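Local coordinates for protein PT26-6P (Thermococcus sp., PDB 2WB7) that is of unknown function but is encoded by a member of a family of mobile extrachromosomal elements found in Euryarchaea, at residues F266-A271 and L375-M380; G223-A228 and Q256-G261. All blocks are in the same frame, centred on the assembly; numbering follows the deposited sequence.

Strand 253-261 connects the two contacts. In the large antiparallel sheet it runs between strands 266-272 and 370-379, whose side chains meet in contact 1, while in contact 2 the same strand receives the loop 223-228. The centres of the two contacts lie about 9 Å apart. Tyr-259 of contact 2 reaches into contact 1, where its OH stands 2.7 Å from the backbone O of Ile-268, a probable hydrogen bond. On the other flank, Ala-376 N approaches Ala-260 O at 2.8 Å, probably as part of the sheet pairing. The function is unknown, and no site can be assigned to either contact; contact 1 joins strands two apart, and contact 2 docks a loop on the strand between them.

Contact 1. Residues F266-A271 and L375-M380; sequences FIIITA and LAAEPM
Hydrophobic side chains of strands 266-271 and 375-379 meet on the inside of a curled antiparallel sheet in the region assigned to the second immunoglobulin-like domain. The two strands are next-nearest neighbours, separated in sheet order by strand 253-261, so they run nearly parallel, with an angle of 18° between their short axes. These axes approach to 7.7 Å, closer than strands two apart in a flat sheet would stand, which is the sign of the curl. No hydrogen bond joins them, and the contact is made by side-chain packing. Leu-375 carries the largest share. Its CG lies anti to the backbone N (chi1 -173°), and from there the side chain runs past both Phe-266 and Ile-268, in the opposite direction to each. Phe-266 sets the far end of its ring, CZ, 3.5 Å from Leu-375 CB. The ring gets there because its CG sits in the crowded position between backbone N and carbonyl carbon (chi1 64°). The CD2 branch of Leu-375 turns to Ile-268, where it lies 3.6 Å from CG1. One step along, Ile-268 CB and Ala-377 CB face each other at 4.0 Å. At the far end Thr-270 crosses Pro-379 at about a right angle, making only packing contacts with the proline ring, OG1 3.5 Å and CG2 3.7 Å from Pro-379 CG. Around this row, Val-359 on strand 350-364 touches both Phe-266 and Ile-268, and Phe-286 on strand 281-290 packs against Ile-268, Thr-270 and Pro-379. Ile-267 and Ile-269 point the other way, against Ala-28, so helix 21-34 covers the opposite side of strand 266-271. The one buried hydroxyl among these carbons is accounted for by the intervening strand, where Asn-257 ND2 donates a hydrogen bond to Thr-270 OG1.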
ATOM      1  N   PHE A 266      -2.118  -3.231   8.924  1.00 35.92           N
ATOM      2  CA  PHE A 266      -3.334  -3.608   8.211  1.00 36.06           C
ATOM      3  C   PHE A 266      -3.304  -3.136   6.769  1.00 35.65           C
ATOM      4  O   PHE A 266      -2.462  -2.322   6.396  1.00 36.05           O
ATOM      5  CB  PHE A 266      -4.588  -3.096   8.924  1.00 36.47           C
ATOM      6  CG  PHE A 266      -4.694  -1.596   8.995  1.00 38.62           C
ATOM      7  CD1 PHE A 266      -5.580  -0.918   8.189  1.00 40.78           C
ATOM      8  CD2 PHE A 266      -3.929  -0.865   9.885  1.00 40.36           C
ATOM      9  CE1 PHE A 266      -5.685   0.466   8.268  1.00 42.62           C
ATOM     10  CE2 PHE A 266      -4.035   0.505   9.967  1.00 40.70           C
ATOM     11  CZ  PHE A 266      -4.907   1.174   9.165  1.00 41.43           C
ATOM     12  N   ILE A 267      -4.203  -3.661   5.950  1.00 34.93           N
ATOM     13  CA  ILE A 267      -4.170  -3.359   4.527  1.00 34.72           C
ATOM     14  C   ILE A 267      -5.544  -3.015   3.989  1.00 34.29           C
ATOM     15  O   ILE A 267      -6.571  -3.302   4.607  1.00 34.35           O
ATOM     16  CB  ILE A 267      -3.599  -4.525   3.703  1.00 34.77           C
ATOM     17  CG1 ILE A 267      -4.671  -5.586   3.458  1.00 36.33           C
ATOM     18  CG2 ILE A 267      -2.426  -5.157   4.413  1.00 35.24           C
ATOM     19  CD1 ILE A 267      -4.130  -6.868   2.832  1.00 38.34           C
ATOM     20  N   ILE A 268      -5.553  -2.361   2.840  1.00 33.75           N
ATOM     21  CA  ILE A 268      -6.783  -2.078   2.143  1.00 33.23           C
ATOM     22  C   ILE A 268      -6.693  -2.677   0.751  1.00 33.29           C
ATOM     23  O   ILE A 268      -5.733  -2.411   0.006  1.00 33.58           O
ATOM     24  CB  ILE A 268      -7.029  -0.576   2.040  1.00 33.12           C
ATOM     25  CG1 ILE A 268      -7.233   0.022   3.431  1.00 32.99           C
ATOM     26  CG2 ILE A 268      -8.226  -0.294   1.142  1.00 32.25           C
ATOM     27  CD1 ILE A 268      -7.571   1.513   3.400  1.00 33.42           C
ATOM     28  N   ILE A 269      -7.672  -3.505   0.398  1.00 32.63           N
ATOM     29  CA  ILE A 269      -7.762  -3.996  -0.971  1.00 32.24           C
ATOM     30  C   ILE A 269      -8.868  -3.219  -1.677  1.00 32.24           C
ATOM     31  O   ILE A 269      -9.926  -2.956  -1.079  1.00 32.26           O
ATOM     32  CB  ILE A 269      -8.056  -5.505  -1.033  1.00 32.09           C
ATOM     33  CG1 ILE A 269      -6.860  -6.295  -0.519  1.00 31.69           C
ATOM     34  CG2 ILE A 269      -8.356  -5.917  -2.455  1.00 31.91           C
ATOM     35  CD1 ILE A 269      -5.544  -5.835  -1.105  1.00 31.56           C
ATOM     36  N   THR A 270      -8.625  -2.824  -2.924  1.00 31.96           N
ATOM     37  CA  THR A 270      -9.635  -2.091  -3.688  1.00 31.64           C
ATOM     38  C   THR A 270     -10.137  -2.916  -4.849  1.00 31.34           C
ATOM     39  O   THR A 270      -9.355  -3.389  -5.674  1.00 32.14           O
ATOM     40  CB  THR A 270      -9.092  -0.768  -4.289  1.00 31.99           C
ATOM     41  OG1 THR A 270      -8.691   0.136  -3.246  1.00 32.61           O
ATOM     42  CG2 THR A 270     -10.174  -0.106  -5.099  1.00 31.10           C
ATOM     43  N   ALA A 271     -11.446  -3.099  -4.922  1.00 30.71           N
ATOM     44  CA  ALA A 271     -12.052  -3.588  -6.141  1.00 29.90           C
ATOM     45  C   ALA A 271     -12.969  -2.484  -6.639  1.00 29.84           C
ATOM     46  O   ALA A 271     -13.654  -1.836  -5.847  1.00 29.54           O
ATOM     47  CB  ALA A 271     -12.819  -4.844  -5.881  1.00 29.53           C
ATOM     48  N   LEU A 375      -3.452   4.530   7.698  1.00 31.86           N
ATOM     49  CA  LEU A 375      -3.136   4.021   6.367  1.00 31.24           C
ATOM     50  C   LEU A 375      -3.807   4.878   5.295  1.00 31.23           C
ATOM     51  O   LEU A 375      -4.946   5.359   5.464  1.00 31.07           O
ATOM     52  CB  LEU A 375      -3.566   2.567   6.208  1.00 31.02           C
ATOM     53  CG  LEU A 375      -3.117   1.892   4.905  1.00 30.24           C
ATOM     54  CD1 LEU A 375      -1.653   1.590   4.937  1.00 28.74           C
ATOM     55  CD2 LEU A 375      -3.877   0.599   4.702  1.00 31.17           C
ATOM     56  N   ALA A 376      -3.083   5.088   4.205  1.00 30.56           N
ATOM     57  CA  ALA A 376      -3.642   5.751   3.044  1.00 30.27           C
ATOM     58  C   ALA A 376      -3.423   4.811   1.879  1.00 29.98           C
ATOM     59  O   ALA A 376      -2.343   4.235   1.736  1.00 29.96           O
ATOM     60  CB  ALA A 376      -2.954   7.094   2.797  1.00 30.25           C
ATOM     61  N   ALA A 377      -4.448   4.634   1.063  1.00 29.30           N
ATOM     62  CA  ALA A 377      -4.336   3.739  -0.074  1.00 29.18           C
ATOM     63  C   ALA A 377      -5.102   4.372  -1.202  1.00 29.17           C
ATOM     64  O   ALA A 377      -6.287   4.696  -1.056  1.00 29.51           O
ATOM     65  CB  ALA A 377      -4.912   2.366   0.251  1.00 28.95           C
ATOM     66  N   GLU A 378      -4.421   4.577  -2.321  1.00 28.95           N
ATOM     67  CA  GLU A 378      -5.048   5.208  -3.466  1.00 29.14           C
ATOM     68  C   GLU A 378      -5.125   4.231  -4.643  1.00 28.83           C
ATOM     69  O   GLU A 378      -4.099   3.814  -5.180  1.00 28.67           O
ATOM     70  CB  GLU A 378      -4.312   6.493  -3.844  1.00 28.96           C
ATOM     71  CG  GLU A 378      -4.704   7.024  -5.200  1.00 30.86           C
ATOM     72  CD  GLU A 378      -4.050   8.355  -5.551  1.00 32.24           C
ATOM     73  OE1 GLU A 378      -3.292   8.896  -4.721  1.00 32.49           O
ATOM     74  OE2 GLU A 378      -4.307   8.862  -6.665  1.00 32.78           O
ATOM     75  N   PRO A 379      -6.351   3.844  -5.026  1.00 28.80           N
ATOM     76  CA  PRO A 379      -6.559   2.958  -6.164  1.00 29.13           C
ATOM     77  C   PRO A 379      -6.002   3.622  -7.398  1.00 29.54           C
ATOM     78  O   PRO A 379      -6.306   4.786  -7.654  1.00 29.82           O
ATOM     79  CB  PRO A 379      -8.083   2.875  -6.270  1.00 29.04           C
ATOM     80  CG  PRO A 379      -8.580   3.206  -4.913  1.00 29.28           C
ATOM     81  CD  PRO A 379      -7.615   4.212  -4.368  1.00 28.65           C
HETATM   82  N   MSE A 380      -5.171   2.904  -8.144  1.00 29.88           N
HETATM   83  CA  MSE A 380      -4.472   3.497  -9.274  1.00 29.69           C
HETATM   84  C   MSE A 380      -5.402   3.605 -10.475  1.00 30.52           C
HETATM   85  O   MSE A 380      -5.175   2.993 -11.519  1.00 30.71           O
HETATM   86  CB  MSE A 380      -3.236   2.669  -9.586  1.00 29.53           C
HETATM   87  CG  MSE A 380      -2.209   2.699  -8.464  1.00 27.62           C
HETATM   88 SE   MSE A 380      -1.449   4.455  -8.336  0.50 22.93          SE
HETATM   89  CE  MSE A 380      -0.171   4.108  -9.728  1.00 24.20           C
TER

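Contact 2. Residues G223-A228 and Q256-G261; sequences GTNDVA and QNKYAG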
ATOM      1  N   GLY A 223      10.272   2.429   2.670  1.00 59.96           N
ATOM      2  CA  GLY A 223       9.236   3.321   2.163  1.00 60.93           C
ATOM      3  C   GLY A 223       8.671   2.826   0.845  1.00 61.80           C
ATOM      4  O   GLY A 223       7.476   2.941   0.609  1.00 62.01           O
ATOM      5  N   THR A 224       9.524   2.264  -0.015  1.00 62.72           N
ATOM      6  CA  THR A 224       9.074   1.805  -1.336  1.00 63.51           C
ATOM      7  C   THR A 224       7.927   0.823  -1.180  1.00 63.94           C
ATOM      8  O   THR A 224       8.096  -0.255  -0.615  1.00 63.98           O
ATOM      9  CB  THR A 224      10.205   1.140  -2.185  1.00 63.67           C
ATOM     10  OG1 THR A 224       9.692   0.781  -3.477  1.00 63.25           O
ATOM     11  CG2 THR A 224      10.745  -0.127  -1.503  1.00 64.36           C
ATOM     12  N   ASN A 225       6.759   1.208  -1.679  1.00 64.49           N
ATOM     13  CA  ASN A 225       5.584   0.357  -1.629  1.00 64.98           C
ATOM     14  C   ASN A 225       5.523  -0.618  -2.804  1.00 65.09           C
ATOM     15  O   ASN A 225       4.625  -1.459  -2.874  1.00 65.19           O
ATOM     16  CB  ASN A 225       4.298   1.198  -1.554  1.00 65.38           C
ATOM     17  CG  ASN A 225       4.129   2.149  -2.741  1.00 66.32           C
ATOM     18  OD1 ASN A 225       5.087   2.475  -3.449  1.00 67.60           O
ATOM     19  ND2 ASN A 225       2.901   2.606  -2.953  1.00 66.21           N
ATOM     20  N   ASP A 226       6.480  -0.513  -3.722  1.00 65.02           N
ATOM     21  CA  ASP A 226       6.517  -1.424  -4.870  1.00 64.98           C
ATOM     22  C   ASP A 226       6.395  -2.858  -4.400  1.00 64.18           C
ATOM     23  O   ASP A 226       5.943  -3.726  -5.138  1.00 64.10           O
ATOM     24  CB  ASP A 226       7.814  -1.270  -5.650  1.00 65.45           C
ATOM     25  CG  ASP A 226       8.078   0.148  -6.037  1.00 67.34           C
ATOM     26  OD1 ASP A 226       7.459   1.054  -5.425  1.00 68.43           O
ATOM     27  OD2 ASP A 226       8.903   0.351  -6.958  1.00 69.92           O
ATOM     28  N   VAL A 227       6.812  -3.105  -3.167  1.00 63.53           N
ATOM     29  CA  VAL A 227       6.628  -4.416  -2.550  1.00 62.88           C
ATOM     30  C   VAL A 227       5.138  -4.806  -2.485  1.00 61.97           C
ATOM     31  O   VAL A 227       4.786  -5.990  -2.539  1.00 61.72           O
ATOM     32  CB  VAL A 227       7.220  -4.440  -1.126  1.00 63.08           C
ATOM     33  CG1 VAL A 227       7.083  -5.829  -0.531  1.00 63.49           C
ATOM     34  CG2 VAL A 227       8.687  -3.974  -1.142  1.00 63.29           C
ATOM     35  N   ALA A 228       4.277  -3.790  -2.392  1.00 60.81           N
ATOM     36  CA  ALA A 228       2.843  -3.977  -2.223  1.00 59.48           C
ATOM     37  C   ALA A 228       2.066  -4.081  -3.532  1.00 58.64           C
ATOM     38  O   ALA A 228       1.160  -3.304  -3.791  1.00 58.66           O
ATOM     39  CB  ALA A 228       2.278  -2.869  -1.369  1.00 59.57           C
ATOM     40  N   GLN A 256      -4.469  -2.069  -8.462  1.00 32.73           N
ATOM     41  CA  GLN A 256      -3.270  -1.816  -7.692  1.00 33.09           C
ATOM     42  C   GLN A 256      -3.595  -0.586  -6.830  1.00 33.37           C
ATOM     43  O   GLN A 256      -4.357   0.299  -7.256  1.00 33.42           O
ATOM     44  CB  GLN A 256      -2.063  -1.547  -8.597  1.00 33.12           C
ATOM     45  CG  GLN A 256      -1.665  -2.677  -9.538  1.00 33.76           C
ATOM     46  CD  GLN A 256      -1.201  -3.918  -8.810  1.00 36.14           C
ATOM     47  OE1 GLN A 256      -0.675  -3.853  -7.695  1.00 36.96           O
ATOM     48  NE2 GLN A 256      -1.389  -5.069  -9.442  1.00 37.51           N
ATOM     49  N   ASN A 257      -3.047  -0.538  -5.616  1.00 33.25           N
ATOM     50  CA  ASN A 257      -3.168   0.640  -4.764  1.00 33.03           C
ATOM     51  C   ASN A 257      -1.783   1.194  -4.478  1.00 32.97           C
ATOM     52  O   ASN A 257      -0.830   0.443  -4.360  1.00 32.98           O
ATOM     53  CB  ASN A 257      -3.809   0.287  -3.418  1.00 33.17           C
ATOM     54  CG  ASN A 257      -5.309   0.151  -3.488  1.00 33.67           C
ATOM     55  OD1 ASN A 257      -5.833  -0.951  -3.579  1.00 37.37           O
ATOM     56  ND2 ASN A 257      -6.009   1.264  -3.427  1.00 34.50           N
ATOM     57  N   LYS A 258      -1.682   2.508  -4.334  1.00 32.95           N
ATOM     58  CA  LYS A 258      -0.488   3.130  -3.803  1.00 32.83           C
ATOM     59  C   LYS A 258      -0.709   3.299  -2.294  1.00 32.32           C
ATOM     60  O   LYS A 258      -1.742   3.803  -1.873  1.00 32.00           O
ATOM     61  CB  LYS A 258      -0.305   4.488  -4.463  1.00 33.26           C
ATOM     62  CG  LYS A 258       1.131   4.970  -4.553  1.00 35.73           C
ATOM     63  CD  LYS A 258       1.194   6.493  -4.634  1.00 40.62           C
ATOM     64  CE  LYS A 258      -0.060   7.110  -5.288  1.00 43.54           C
ATOM     65  NZ  LYS A 258      -0.056   8.633  -5.252  1.00 44.96           N
ATOM     66  N   TYR A 259       0.244   2.863  -1.477  1.00 32.06           N
ATOM     67  CA  TYR A 259       0.061   2.872  -0.023  1.00 31.72           C
ATOM     68  C   TYR A 259       1.016   3.814   0.684  1.00 31.66           C
ATOM     69  O   TYR A 259       2.147   3.974   0.246  1.00 31.66           O
ATOM     70  CB  TYR A 259       0.305   1.483   0.558  1.00 31.68           C
ATOM     71  CG  TYR A 259      -0.653   0.410   0.117  1.00 31.44           C
ATOM     72  CD1 TYR A 259      -0.291  -0.498  -0.870  1.00 32.00           C
ATOM     73  CD2 TYR A 259      -1.904   0.283   0.709  1.00 30.29           C
ATOM     74  CE1 TYR A 259      -1.166  -1.494  -1.275  1.00 33.18           C
ATOM     75  CE2 TYR A 259      -2.783  -0.697   0.319  1.00 30.79           C
ATOM     76  CZ  TYR A 259      -2.408  -1.593  -0.668  1.00 32.73           C
ATOM     77  OH  TYR A 259      -3.274  -2.585  -1.074  1.00 33.56           O
ATOM     78  N   ALA A 260       0.562   4.408   1.790  1.00 31.35           N
ATOM     79  CA  ALA A 260       1.437   5.098   2.728  1.00 31.74           C
ATOM     80  C   ALA A 260       0.927   4.834   4.144  1.00 32.19           C
ATOM     81  O   ALA A 260      -0.279   4.678   4.343  1.00 32.56           O
ATOM     82  CB  ALA A 260       1.469   6.592   2.446  1.00 31.62           C
ATOM     83  N   GLY A 261       1.821   4.790   5.129  1.00 32.05           N
ATOM     84  CA  GLY A 261       1.385   4.568   6.503  1.00 31.82           C
ATOM     85  C   GLY A 261       1.719   3.203   7.089  1.00 31.88           C
ATOM     86  O   GLY A 261       2.780   2.654   6.826  1.00 31.48           O
TER
HETATM   87  O   HOH W   1       2.080  -0.246  -3.464  1.00 51.23           O
HETATM   88  O   HOH W   2      -1.516  -3.126  -5.009  1.00 29.03           O
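With CG of Asn-225 in the crowded position between backbone N and carbonyl carbon (chi1 59°), its amide end is laid across strand 257-261, beside the aliphatic chain of Lys-258 and the backbone of Tyr-259. Tyr-259 has CG anti to its carbonyl carbon (chi1 -64°), which brings the CD1-CE1 side of the ring up against Ala-228 CB. This methyl meets the ring obliquely, 3.5 Å from CD1, while Ala-228 O lies at the ring's edge, in its plane. Asn-257 CB lies over the rim of one face. The loop residues form a beta turn, in which Ala-228 N donates to Asn-225 O, and this turn is docked on a strand of the sheet by packing and water. Water 1 bridges Asn-225 O and Asn-257 O, at 2.9 and 3.1 Å. Water 2 accepts from Asn-257 N and also sits 2.9 Å from both Ala-228 O and Gln-256 OE1. Replacing Asn-225 by an alanine would remove the flat amide group that lies beside Lys-258 and the backbone of Tyr-259 and would probably loosen the turn's hold on the strand. Leu-31 of helix 21-34 touches both Ala-228 and Tyr-259, and Gln-256 NE2 bonds to the carbonyl oxygens of Ile-230 and Gly-233.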